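Local coordinates for protein squalene synthase HpnC (Alicyclobacillus acidocaldarius subsp. acidocaldarius, PDB 4HD1) that probably joins isoprenoid diphosphates head to head in the manner of squalene and phytoene synthases, as an all-helical transferase of that family, at residues Phe147-Asp152 with Pro236-Gln241; Gln172-Asp177 with Ile183-Ala188; Phe193-Asp198 with Arg204-Val209; Leu215-Ala220 with Ala254-Gln259. All coordinates share one frame; numbering follows the deposited sequence.

Interaction 1: Phe147-Asp152 with Pro236-Gln241; sequences FGCLDD and PRLARQ
With chi1 at 179°, Leu238 sets CG opposite its backbone N and beside its carbonyl carbon, which lays the branched end of the side chain along one face of the Phe147 ring. CB is the central atom of the contact: it stands 3.7 Å from the centroid of the Phe147 ring and only 7° off the ring normal, a CH-pi approach directly over the face. The two methyls then divide. Leu238 CD2 reaches back to the root of the aromatic side chain, 3.7 Å from Phe147 CG and equally close to Phe147 CB, whereas Leu238 CD1 lies farther out over the CD2-CE2 side of the ring, 3.9 Å from Phe147 CE2. Leu238 CD2 also meets Cys149 SG at 4.4 Å, so one methyl bridges two residues of 147-152.

Arg237 adds little. Its CB comes obliquely to Phe147 CE1, and the chain then leads away, its NH1 bonding to Phe35 O. The chain can turn between Phe147 and Cys149 because helix 137-146 ends in a Schellman motif with Gly148 at positive phi; three residues after Gly148, Asp151 caps the start of helix 152-172 and pairs with Arg154. Val143 and Leu144 also touch Leu238, Leu40 touches Phe147, and the linker between two helices is packed against the first turn of helix 236-257. No hydrogen bond passes between the two segments. The contact therefore rests on dispersion and the fit of a leucine to an aromatic face, with the polar bonds kept to its surroundings.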
loop_
_atom_site.group_PDB
_atom_site.type_symbol
_atom_site.label_atom_id
_atom_site.label_comp_id
_atom_site.label_asym_id
_atom_site.label_seq_id
_atom_site.Cartn_x
_atom_site.Cartn_y
_atom_site.Cartn_z
ATOM N N PHE A 147 0.016 16.474 -0.965
ATOM C CA PHE A 147 0.827 17.515 -0.325
ATOM C C PHE A 147 1.595 18.441 -1.282
ATOM O O PHE A 147 2.339 19.302 -0.823
ATOM C CB PHE A 147 1.829 16.868 0.640
ATOM C CG PHE A 147 1.260 16.559 1.993
ATOM C CD1 PHE A 147 1.317 17.508 3.019
ATOM C CD2 PHE A 147 0.665 15.323 2.253
ATOM C CE1 PHE A 147 0.795 17.231 4.276
ATOM C CE2 PHE A 147 0.147 15.041 3.512
ATOM C CZ PHE A 147 0.208 15.999 4.524
ATOM N N GLY A 148 1.427 18.266 -2.593
ATOM C CA GLY A 148 2.185 19.038 -3.589
ATOM C C GLY A 148 3.671 18.694 -3.654
ATOM O O GLY A 148 4.514 19.570 -3.886
ATOM N N CYS A 149 3.993 17.418 -3.460
ATOM C CA CYS A 149 5.384 16.977 -3.407
ATOM C C CYS A 149 5.729 15.895 -4.423
ATOM O O CYS A 149 6.733 15.201 -4.266
ATOM C CB CYS A 149 5.725 16.477 -2.000
ATOM S SG CYS A 149 5.706 17.778 -0.754
ATOM N N LEU A 150 4.918 15.750 -5.466
ATOM C CA LEU A 150 5.119 14.643 -6.405
ATOM C C LEU A 150 5.996 14.981 -7.623
ATOM O O LEU A 150 5.535 15.562 -8.608
ATOM C CB LEU A 150 3.782 14.014 -6.827
ATOM C CG LEU A 150 3.871 12.729 -7.665
ATOM C CD1 LEU A 150 4.709 11.639 -7.002
ATOM C CD2 LEU A 150 2.472 12.217 -7.989
ATOM N N ASP A 151 7.269 14.609 -7.523
ATOM C CA ASP A 151 8.202 14.639 -8.643
ATOM C C ASP A 151 8.982 13.330 -8.600
ATOM O O ASP A 151 8.857 12.567 -7.632
ATOM C CB ASP A 151 9.142 15.842 -8.544
ATOM C CG ASP A 151 9.879 15.900 -7.221
ATOM O OD1 ASP A 151 10.642 14.966 -6.898
ATOM O OD2 ASP A 151 9.697 16.889 -6.495
ATOM N N ASP A 152 9.795 13.080 -9.627
ATOM C CA ASP A 152 10.484 11.794 -9.772
ATOM C C ASP A 152 11.453 11.484 -8.640
ATOM O O ASP A 152 11.562 10.331 -8.214
ATOM C CB ASP A 152 11.207 11.709 -11.118
ATOM C CG ASP A 152 10.251 11.714 -12.303
ATOM O OD1 ASP A 152 9.018 11.729 -12.097
ATOM O OD2 ASP A 152 10.738 11.707 -13.451
ATOM N N PRO A 236 6.662 19.798 7.118
ATOM C CA PRO A 236 6.869 19.085 8.401
ATOM C C PRO A 236 5.721 18.137 8.813
ATOM O O PRO A 236 5.972 17.086 9.410
ATOM C CB PRO A 236 7.051 20.214 9.436
ATOM C CG PRO A 236 7.126 21.499 8.681
ATOM C CD PRO A 236 6.962 21.243 7.210
ATOM N N ARG A 237 4.484 18.497 8.485
ATOM C CA ARG A 237 3.345 17.616 8.737
ATOM C C ARG A 237 3.477 16.284 7.985
ATOM O O ARG A 237 3.300 15.217 8.578
ATOM C CB ARG A 237 2.033 18.310 8.379
ATOM C CG ARG A 237 1.693 19.503 9.256
ATOM C CD ARG A 237 0.773 19.084 10.380
ATOM N NE ARG A 237 -0.259 20.088 10.637
ATOM C CZ ARG A 237 -1.494 19.811 11.045
ATOM N NH1 ARG A 237 -1.873 18.550 11.227
ATOM N NH2 ARG A 237 -2.356 20.799 11.254
ATOM N N LEU A 238 3.801 16.338 6.693
ATOM C CA LEU A 238 4.059 15.110 5.940
ATOM C C LEU A 238 5.320 14.394 6.448
ATOM O O LEU A 238 5.353 13.158 6.509
ATOM C CB LEU A 238 4.138 15.374 4.425
ATOM C CG LEU A 238 4.439 14.173 3.505
ATOM C CD1 LEU A 238 3.505 12.998 3.758
ATOM C CD2 LEU A 238 4.384 14.583 2.042
ATOM N N ALA A 239 6.337 15.162 6.836
ATOM C CA ALA A 239 7.582 14.572 7.332
ATOM C C ALA A 239 7.339 13.690 8.554
ATOM O O ALA A 239 7.805 12.551 8.599
ATOM C CB ALA A 239 8.630 15.649 7.629
ATOM N N ARG A 240 6.585 14.198 9.528
ATOM C CA ARG A 240 6.275 13.430 10.737
ATOM C C ARG A 240 5.426 12.191 10.440
ATOM O O ARG A 240 5.605 11.145 11.071
ATOM C CB ARG A 240 5.591 14.308 11.782
ATOM C CG ARG A 240 6.444 15.455 12.293
ATOM C CD ARG A 240 5.819 16.132 13.507
ATOM N NE ARG A 240 5.928 17.588 13.405
ATOM C CZ ARG A 240 4.909 18.407 13.153
ATOM N NH1 ARG A 240 3.677 17.931 13.000
ATOM N NH2 ARG A 240 5.120 19.710 13.063
ATOM N N GLN A 241 4.515 12.309 9.474
ATOM C CA GLN A 241 3.703 11.171 9.036
ATOM C C GLN A 241 4.603 10.075 8.470
ATOM O O GLN A 241 4.479 8.905 8.842
ATOM C CB GLN A 241 2.667 11.600 7.988
ATOM C CG GLN A 241 1.515 10.625 7.804
ATOM C CD GLN A 241 0.631 10.548 9.039
ATOM O OE1 GLN A 241 -0.157 11.456 9.320
ATOM N NE2 GLN A 241 0.771 9.464 9.794
#

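Interaction 2: Gln172-Asp177 with Ile183-Ala188; sequences QDIDRD and IYVPRA
Asp177 OD2 lies at the edge of the Tyr184 ring, 3.3 Å from Tyr184 CD2 and 3.5 Å from Tyr184 CE2. It is near the plane of the ring, so the carboxylate faces the rim of C-H groups and not the pi cloud. The carboxylate and ring planes are turned 68° apart, and the side chains cross at roughly a right angle. This sets a carboxylate oxygen against ring C-H groups, with no hydrogen bond across the segments: the phenol OH of Tyr184 bonds instead to Asp116 OD1. The same ring stacks with His170, which, together with the hydroxyl bond, should fix the edge that Asp177 meets.

Beside it is a small apolar contact. Ile174 CD1 touches Val185 CG2 at 3.4 Å, which is tight for two methyls. Ile174 reaches there because its CG1 sits beside the backbone N (chi1 -52°), carrying CD1 out from the first turn of helix 174-179. Ile200 from helix 197-201 and Pro263 and Phe264, at the end of the modelled chain, also pack on Ile174, while Cys212 of helix 207-227 touches Val185. The two segments flank the short link from helix 174-179, and are closest at Asp177 and Ile183, whose CA atoms are 6.3 Å apart.

Asp173 and Asp177 have the spacing of the second aspartate-rich DxxxD motif of squalene and phytoene synthases. In relatives this motif binds magnesium and substrate diphosphate, and the Asp177-Tyr184 edge is consistent with the wall of such a site.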
loop_
_atom_site.group_PDB
_atom_site.type_symbol
_atom_site.label_atom_id
_atom_site.label_comp_id
_atom_site.label_asym_id
_atom_site.label_seq_id
_atom_site.Cartn_x
_atom_site.Cartn_y
_atom_site.Cartn_z
ATOM N N GLN A 172 6.278 -10.511 8.605
ATOM C CA GLN A 172 5.569 -10.807 9.848
ATOM C C GLN A 172 4.262 -11.582 9.616
ATOM O O GLN A 172 3.636 -12.034 10.573
ATOM C CB GLN A 172 5.311 -9.534 10.661
ATOM C CG GLN A 172 4.167 -8.676 10.147
ATOM C CD GLN A 172 3.601 -7.737 11.201
ATOM O OE1 GLN A 172 4.020 -7.743 12.360
ATOM N NE2 GLN A 172 2.633 -6.924 10.799
ATOM N N ASP A 173 3.865 -11.743 8.352
ATOM C CA ASP A 173 2.585 -12.378 8.013
ATOM C C ASP A 173 2.703 -13.666 7.192
ATOM O O ASP A 173 1.772 -14.024 6.477
ATOM C CB ASP A 173 1.671 -11.391 7.270
ATOM C CG ASP A 173 1.128 -10.283 8.165
ATOM O OD1 ASP A 173 1.187 -10.404 9.409
ATOM O OD2 ASP A 173 0.628 -9.282 7.612
ATOM N N ILE A 174 3.834 -14.359 7.297
ATOM C CA ILE A 174 4.037 -15.620 6.574
ATOM C C ILE A 174 2.915 -16.623 6.883
ATOM O O ILE A 174 2.369 -17.249 5.971
ATOM C CB ILE A 174 5.418 -16.260 6.884
ATOM C CG1 ILE A 174 6.573 -15.267 6.680
ATOM C CG2 ILE A 174 5.643 -17.510 6.047
ATOM C CD1 ILE A 174 6.758 -14.770 5.261
ATOM N N ASP A 175 2.573 -16.756 8.166
ATOM C CA ASP A 175 1.512 -17.666 8.604
ATOM C C ASP A 175 0.152 -17.312 8.021
ATOM O O ASP A 175 -0.501 -18.158 7.406
ATOM C CB ASP A 175 1.430 -17.727 10.132
ATOM C CG ASP A 175 1.752 -19.109 10.691
ATOM O OD1 ASP A 175 1.959 -20.071 9.915
ATOM O OD2 ASP A 175 1.782 -19.235 11.932
ATOM N N ARG A 176 -0.265 -16.061 8.214
ATOM C CA ARG A 176 -1.539 -15.575 7.690
ATOM C C ARG A 176 -1.655 -15.841 6.187
ATOM O O ARG A 176 -2.675 -16.358 5.727
ATOM C CB ARG A 176 -1.717 -14.081 7.995
ATOM C CG ARG A 176 -3.048 -13.497 7.541
ATOM C CD ARG A 176 -3.179 -12.028 7.911
ATOM N NE ARG A 176 -3.393 -11.837 9.347
ATOM C CZ ARG A 176 -3.445 -10.651 9.954
ATOM N NH1 ARG A 176 -3.298 -9.529 9.260
ATOM N NH2 ARG A 176 -3.644 -10.586 11.264
ATOM N N ASP A 177 -0.599 -15.503 5.443
ATOM C CA ASP A 177 -0.574 -15.638 3.985
ATOM C C ASP A 177 -0.617 -17.092 3.536
ATOM O O ASP A 177 -1.254 -17.418 2.530
ATOM C CB ASP A 177 0.661 -14.945 3.394
ATOM C CG ASP A 177 0.571 -13.420 3.451
ATOM O OD1 ASP A 177 -0.561 -12.888 3.435
ATOM O OD2 ASP A 177 1.638 -12.755 3.506
ATOM N N ILE A 183 2.520 -17.518 -0.787
ATOM C CA ILE A 183 3.836 -17.319 -0.199
ATOM C C ILE A 183 4.561 -16.212 -0.960
ATOM O O ILE A 183 4.718 -16.284 -2.185
ATOM C CB ILE A 183 4.681 -18.611 -0.192
ATOM C CG1 ILE A 183 3.904 -19.757 0.482
ATOM C CG2 ILE A 183 6.024 -18.360 0.495
ATOM C CD1 ILE A 183 4.501 -21.136 0.277
ATOM N N TYR A 184 4.989 -15.192 -0.219
ATOM C CA TYR A 184 5.665 -14.027 -0.785
ATOM C C TYR A 184 7.186 -14.114 -0.685
ATOM O O TYR A 184 7.896 -13.381 -1.384
ATOM C CB TYR A 184 5.148 -12.737 -0.134
ATOM C CG TYR A 184 3.718 -12.428 -0.505
ATOM C CD1 TYR A 184 3.409 -11.838 -1.732
ATOM C CD2 TYR A 184 2.668 -12.745 0.355
ATOM C CE1 TYR A 184 2.095 -11.566 -2.094
ATOM C CE2 TYR A 184 1.348 -12.470 0.007
ATOM C CZ TYR A 184 1.067 -11.878 -1.218
ATOM O OH TYR A 184 -0.236 -11.603 -1.574
ATOM N N VAL A 185 7.683 -15.002 0.176
ATOM C CA VAL A 185 9.126 -15.218 0.294
ATOM C C VAL A 185 9.639 -15.718 -1.053
ATOM O O VAL A 185 9.130 -16.709 -1.559
ATOM C CB VAL A 185 9.482 -16.230 1.404
ATOM C CG1 VAL A 185 10.983 -16.278 1.605
ATOM C CG2 VAL A 185 8.806 -15.857 2.711
ATOM N N PRO A 186 10.613 -15.014 -1.659
ATOM C CA PRO A 186 11.101 -15.424 -2.981
ATOM C C PRO A 186 11.730 -16.821 -2.975
ATOM O O PRO A 186 12.447 -17.178 -2.029
ATOM C CB PRO A 186 12.144 -14.354 -3.318
ATOM C CG PRO A 186 11.733 -13.167 -2.513
ATOM C CD PRO A 186 11.213 -13.738 -1.229
ATOM N N ARG A 187 11.462 -17.582 -4.037
ATOM C CA ARG A 187 11.923 -18.965 -4.178
ATOM C C ARG A 187 13.452 -19.071 -4.212
ATOM O O ARG A 187 14.027 -19.964 -3.589
ATOM C CB ARG A 187 11.307 -19.611 -5.432
ATOM C CG ARG A 187 11.017 -21.106 -5.299
ATOM C CD ARG A 187 10.639 -21.759 -6.630
ATOM N NE ARG A 187 9.211 -22.054 -6.740
ATOM C CZ ARG A 187 8.280 -21.151 -7.040
ATOM N NH1 ARG A 187 8.623 -19.888 -7.256
ATOM N NH2 ARG A 187 7.007 -21.511 -7.119
ATOM N N ALA A 188 14.099 -18.149 -4.928
ATOM C CA ALA A 188 15.558 -18.126 -5.067
ATOM C C ALA A 188 16.281 -17.755 -3.774
ATOM O O ALA A 188 17.363 -18.269 -3.499
ATOM C CB ALA A 188 15.972 -17.197 -6.199
#

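Interaction 3: Phe193-Asp198 with Arg204-Val209; sequences FGATLD and RATDGV
A Schellman motif at the end of helix 187-191, with Gly194 as its C-prime residue, presents Phe193 and Ala195 to the capped first turn of helix 207-227. The backbones come closest at Phe193 and Gly208, where the CA atoms are 4.7 Å apart. Phe193 O approaches Gly208 CA to 3.4 Å, a spacing allowed by the lack of any side chain on the face that Gly208 turns toward the incoming chain. Phe193 CB rests 3.7 Å from Gly208 O, yet the ring itself leaves the contact: chi1 of -61° puts CG beside the backbone N, and the ring goes on to Arg211 and Leu215.

Two residues on, Ala195 packs against the same turn. Its CB is 3.9 Å from both Gly208 C and Val209 N, and 4.2 Å from Val209 CG2, while Leu190 touches it from the preceding helix. The N-H of Val209 is taken up within its own segment, where Thr206 OG1, at the N-cap, accepts it at 3.3 Å with an N-H...O angle of 169°.

At the outer end the link is looser. The Arg204 chain, bent at chi3, swings its guanidinium toward the start of helix 197-201 and pairs with Asp199 OD1; the other oxygen of that carboxylate takes Thr196 N. Across the contact itself, Arg204 NH2 comes obliquely to Asp198 O, ending 3.9 Å from it without a hydrogen bond.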
loop_
_atom_site.group_PDB
_atom_site.type_symbol
_atom_site.label_atom_id
_atom_site.label_comp_id
_atom_site.label_asym_id
_atom_site.label_seq_id
_atom_site.Cartn_x
_atom_site.Cartn_y
_atom_site.Cartn_z
ATOM N N PHE A 193 19.901 -20.330 0.542
ATOM C CA PHE A 193 20.301 -20.875 1.840
ATOM C C PHE A 193 19.894 -22.341 2.035
ATOM O O PHE A 193 19.770 -22.814 3.167
ATOM C CB PHE A 193 19.755 -20.004 2.976
ATOM C CG PHE A 193 20.260 -18.592 2.949
ATOM C CD1 PHE A 193 21.542 -18.286 3.398
ATOM C CD2 PHE A 193 19.453 -17.562 2.472
ATOM C CE1 PHE A 193 22.010 -16.983 3.373
ATOM C CE2 PHE A 193 19.916 -16.257 2.445
ATOM C CZ PHE A 193 21.196 -15.968 2.897
ATOM N N GLY A 194 19.696 -23.053 0.928
ATOM C CA GLY A 194 19.371 -24.478 0.961
ATOM C C GLY A 194 18.005 -24.816 1.532
ATOM O O GLY A 194 17.781 -25.934 1.987
ATOM N N ALA A 195 17.093 -23.846 1.518
ATOM C CA ALA A 195 15.717 -24.087 1.937
ATOM C C ALA A 195 14.801 -24.099 0.716
ATOM O O ALA A 195 15.219 -23.736 -0.385
ATOM C CB ALA A 195 15.272 -23.031 2.940
ATOM N N THR A 196 13.554 -24.533 0.912
ATOM C CA THR A 196 12.571 -24.573 -0.166
ATOM C C THR A 196 11.231 -24.041 0.320
ATOM O O THR A 196 11.048 -23.803 1.516
ATOM C CB THR A 196 12.354 -26.007 -0.675
ATOM O OG1 THR A 196 12.101 -26.869 0.441
ATOM C CG2 THR A 196 13.572 -26.504 -1.451
ATOM N N LEU A 197 10.295 -23.862 -0.611
ATOM C CA LEU A 197 8.938 -23.434 -0.274
ATOM C C LEU A 197 8.210 -24.469 0.593
ATOM O O LEU A 197 7.306 -24.118 1.355
ATOM C CB LEU A 197 8.133 -23.140 -1.543
ATOM C CG LEU A 197 8.518 -21.942 -2.430
ATOM C CD1 LEU A 197 7.802 -22.071 -3.763
ATOM C CD2 LEU A 197 8.190 -20.601 -1.783
ATOM N N ASP A 198 8.617 -25.736 0.473
ATOM C CA ASP A 198 8.074 -26.824 1.294
ATOM C C ASP A 198 8.293 -26.600 2.788
ATOM O O ASP A 198 7.431 -26.939 3.599
ATOM C CB ASP A 198 8.657 -28.179 0.872
ATOM C CG ASP A 198 7.757 -28.930 -0.099
ATOM O OD1 ASP A 198 8.248 -29.880 -0.747
ATOM O OD2 ASP A 198 6.561 -28.584 -0.212
ATOM N N ARG A 204 8.248 -25.002 8.978
ATOM C CA ARG A 204 9.522 -25.356 9.591
ATOM C C ARG A 204 10.485 -24.188 9.511
ATOM O O ARG A 204 10.847 -23.749 8.417
ATOM C CB ARG A 204 10.148 -26.556 8.886
ATOM C CG ARG A 204 9.551 -27.903 9.242
ATOM C CD ARG A 204 10.390 -29.013 8.626
ATOM N NE ARG A 204 10.446 -28.903 7.168
ATOM C CZ ARG A 204 9.816 -29.717 6.325
ATOM N NH1 ARG A 204 9.084 -30.724 6.787
ATOM N NH2 ARG A 204 9.926 -29.530 5.016
ATOM N N ALA A 205 10.905 -23.693 10.670
ATOM C CA ALA A 205 11.872 -22.609 10.730
ATOM C C ALA A 205 13.288 -23.167 10.773
ATOM O O ALA A 205 13.976 -23.069 11.792
ATOM C CB ALA A 205 11.603 -21.716 11.928
ATOM N N THR A 206 13.716 -23.756 9.658
ATOM C CA THR A 206 15.071 -24.292 9.538
ATOM C C THR A 206 16.064 -23.134 9.518
ATOM O O THR A 206 15.663 -21.972 9.439
ATOM C CB THR A 206 15.246 -25.160 8.271
ATOM O OG1 THR A 206 15.113 -24.344 7.103
ATOM C CG2 THR A 206 14.214 -26.286 8.228
ATOM N N ASP A 207 17.352 -23.454 9.601
ATOM C CA ASP A 207 18.409 -22.447 9.514
ATOM C C ASP A 207 18.381 -21.695 8.185
ATOM O O ASP A 207 18.658 -20.497 8.146
ATOM C CB ASP A 207 19.788 -23.078 9.745
ATOM C CG ASP A 207 20.186 -23.096 11.215
ATOM O OD1 ASP A 207 19.669 -22.266 11.993
ATOM O OD2 ASP A 207 21.029 -23.935 11.592
ATOM N N GLY A 208 18.041 -22.402 7.110
ATOM C CA GLY A 208 17.890 -21.795 5.789
ATOM C C GLY A 208 16.754 -20.790 5.761
ATOM O O GLY A 208 16.914 -19.673 5.258
ATOM N N VAL A 209 15.611 -21.197 6.313
ATOM C CA VAL A 209 14.438 -20.333 6.445
ATOM C C VAL A 209 14.784 -19.054 7.210
ATOM O O VAL A 209 14.505 -17.955 6.736
ATOM C CB VAL A 209 13.259 -21.072 7.123
ATOM C CG1 VAL A 209 12.164 -20.103 7.554
ATOM C CG2 VAL A 209 12.685 -22.125 6.187
#

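Interaction 4: Leu215-Ala220 with Ala254-Gln259; sequences LEVDRA and AAIRRQ
Val217 and Ile256 run antiparallel past one another, each offering a single methyl: Val217 CG2 meets Ile256 CG2 at 3.8 Å. The other branch of the valine has a different neighbour. With chi1 at 171°, Val217 CG1 lies across from the backbone N and beside the guanidinium of Arg257, 3.6 Å from Arg257 NE and the same from Arg257 NH2, with CZ slightly farther. The approach is oblique, neither squarely over the plane nor at its rim, and the two side chains cross at a slant. Arg257 arrives there on a chain extended from CG to NE, and Gln221 OE1 accepts from its NH2, which pins the charged end while a methyl touches its NE side. Asp218 OD1 has the opposite charge but stays 4.9 Å from Arg257 NE, too far for a direct ion pair.

Polar bonds run within each segment and not between them. Arg219 NH1 reaches Glu216 OE1 at 2.8 Å on the syn side of the carboxylate, and also pairs with Asp189. Gln259 NE2 folds back on Ala255 O, also at 2.8 Å, just past the end of the helix.

The contact joins helix 207-227 to the last turn of helix 236-257 through buried aliphatic groups. Leu253 continues that packing along Val217 and Ala220, Met171 of helix 152-172 touches Ile256 and Glu216, and Tyr261 packs on both Val217 and Ile256.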
loop_
_atom_site.group_PDB
_atom_site.type_symbol
_atom_site.label_atom_id
_atom_site.label_comp_id
_atom_site.label_asym_id
_atom_site.label_seq_id
_atom_site.Cartn_x
_atom_site.Cartn_y
_atom_site.Cartn_z
ATOM N N LEU A 215 17.705 -12.098 5.356
ATOM C CA LEU A 215 18.063 -11.405 4.121
ATOM C C LEU A 215 16.996 -10.387 3.699
ATOM O O LEU A 215 17.328 -9.280 3.267
ATOM C CB LEU A 215 18.316 -12.400 2.986
ATOM C CG LEU A 215 18.742 -11.786 1.647
ATOM C CD1 LEU A 215 20.113 -11.128 1.751
ATOM C CD2 LEU A 215 18.719 -12.818 0.529
ATOM N N GLU A 216 15.727 -10.769 3.827
ATOM C CA GLU A 216 14.611 -9.878 3.481
ATOM C C GLU A 216 14.532 -8.689 4.433
ATOM O O GLU A 216 14.355 -7.547 4.001
ATOM C CB GLU A 216 13.268 -10.629 3.459
ATOM C CG GLU A 216 13.244 -11.936 2.671
ATOM C CD GLU A 216 13.808 -11.831 1.258
ATOM O OE1 GLU A 216 14.080 -10.715 0.768
ATOM O OE2 GLU A 216 13.979 -12.887 0.625
ATOM N N VAL A 217 14.671 -8.974 5.728
ATOM C CA VAL A 217 14.693 -7.949 6.765
ATOM C C VAL A 217 15.766 -6.894 6.468
ATOM O O VAL A 217 15.481 -5.695 6.515
ATOM C CB VAL A 217 14.882 -8.575 8.167
ATOM C CG1 VAL A 217 15.136 -7.502 9.223
ATOM C CG2 VAL A 217 13.666 -9.413 8.535
ATOM N N ASP A 218 16.977 -7.347 6.137
ATOM C CA ASP A 218 18.085 -6.459 5.770
ATOM C C ASP A 218 17.758 -5.599 4.552
ATOM O O ASP A 218 18.057 -4.405 4.539
ATOM C CB ASP A 218 19.368 -7.258 5.489
ATOM C CG ASP A 218 19.914 -7.975 6.720
ATOM O OD1 ASP A 218 19.323 -7.868 7.817
ATOM O OD2 ASP A 218 20.953 -8.656 6.578
ATOM N N ARG A 219 17.158 -6.214 3.531
ATOM C CA ARG A 219 16.768 -5.508 2.309
ATOM C C ARG A 219 15.790 -4.376 2.616
ATOM O O ARG A 219 15.917 -3.266 2.081
ATOM C CB ARG A 219 16.125 -6.471 1.313
ATOM C CG ARG A 219 17.093 -7.377 0.574
ATOM C CD ARG A 219 16.370 -8.050 -0.579
ATOM N NE ARG A 219 17.255 -8.834 -1.439
ATOM C CZ ARG A 219 17.161 -10.149 -1.615
ATOM N NH1 ARG A 219 16.219 -10.846 -0.995
ATOM N NH2 ARG A 219 18.013 -10.770 -2.419
ATOM N N ALA A 220 14.824 -4.677 3.487
ATOM C CA ALA A 220 13.784 -3.730 3.884
ATOM C C ALA A 220 14.358 -2.614 4.755
ATOM O O ALA A 220 13.991 -1.445 4.597
ATOM C CB ALA A 220 12.637 -4.449 4.594
ATOM N N ALA A 254 12.333 -5.157 13.833
ATOM C CA ALA A 254 12.971 -5.364 15.130
ATOM C C ALA A 254 12.352 -6.527 15.902
ATOM O O ALA A 254 13.064 -7.278 16.558
ATOM C CB ALA A 254 12.931 -4.080 15.953
ATOM N N ALA A 255 11.035 -6.684 15.807
ATOM C CA ALA A 255 10.345 -7.812 16.440
ATOM C C ALA A 255 10.681 -9.147 15.768
ATOM O O ALA A 255 10.747 -10.181 16.437
ATOM C CB ALA A 255 8.841 -7.586 16.455
ATOM N N ILE A 256 10.887 -9.116 14.450
ATOM C CA ILE A 256 11.288 -10.303 13.687
ATOM C C ILE A 256 12.691 -10.746 14.106
ATOM O O ILE A 256 12.932 -11.932 14.347
ATOM C CB ILE A 256 11.203 -10.059 12.158
ATOM C CG1 ILE A 256 9.737 -9.953 11.718
ATOM C CG2 ILE A 256 11.904 -11.171 11.379
ATOM C CD1 ILE A 256 9.534 -9.309 10.363
ATOM N N ARG A 257 13.600 -9.779 14.208
ATOM C CA ARG A 257 14.956 -10.018 14.703
ATOM C C ARG A 257 14.938 -10.593 16.121
ATOM O O ARG A 257 15.672 -11.532 16.426
ATOM C CB ARG A 257 15.781 -8.727 14.671
ATOM C CG ARG A 257 15.996 -8.165 13.279
ATOM C CD ARG A 257 17.192 -7.234 13.240
ATOM N NE ARG A 257 17.192 -6.432 12.021
ATOM C CZ ARG A 257 16.628 -5.232 11.914
ATOM N NH1 ARG A 257 16.020 -4.687 12.960
ATOM N NH2 ARG A 257 16.674 -4.575 10.762
ATOM N N ARG A 258 14.079 -10.026 16.967
ATOM C CA ARG A 258 13.909 -10.454 18.353
ATOM C C ARG A 258 13.118 -11.768 18.450
ATOM O O ARG A 258 12.771 -12.214 19.545
ATOM C CB ARG A 258 13.200 -9.343 19.136
ATOM C CG ARG A 258 13.146 -9.522 20.648
ATOM C CD ARG A 258 11.871 -8.912 21.217
ATOM N NE ARG A 258 11.705 -7.513 20.820
ATOM C CZ ARG A 258 10.626 -7.013 20.217
ATOM N NH1 ARG A 258 9.584 -7.790 19.924
ATOM N NH2 ARG A 258 10.591 -5.724 19.905
ATOM N N GLN A 259 12.830 -12.379 17.304
ATOM C CA GLN A 259 12.189 -13.692 17.261
ATOM C C GLN A 259 13.054 -14.691 16.503
ATOM O O GLN A 259 12.581 -15.757 16.106
ATOM C CB GLN A 259 10.794 -13.602 16.636
ATOM C CG GLN A 259 9.706 -13.192 17.616
ATOM C CD GLN A 259 8.408 -12.811 16.928
ATOM O OE1 GLN A 259 7.380 -13.458 17.120
ATOM N NE2 GLN A 259 8.451 -11.759 16.119
#

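Interactions 2, 3 and 4 gather on one side of the chain's centre, their centres 12 to 16 Å apart and touching; the centre of interaction 1 is 27 to 40 Å from theirs, yet it shares helix 236-257 with interaction 4. Helix 207-227 in turn serves both 3 and 4. Leu197 packs on Ile183 and Arg187 to connect 3 with 2, and Pro186 on Glu216 connects 2 with 4. Interactions 2 and 4 are buried, whereas 1 and 3 are only partly so, 3 lying farthest out. None has a hydrogen bond between its segments: 1 is aromatic-aliphatic, 2 sets a carboxylate at a ring edge, 3 is backbone packing of helix ends, and 4 sets one valine methyl against an isoleucine and the other obliquely against a guanidinium.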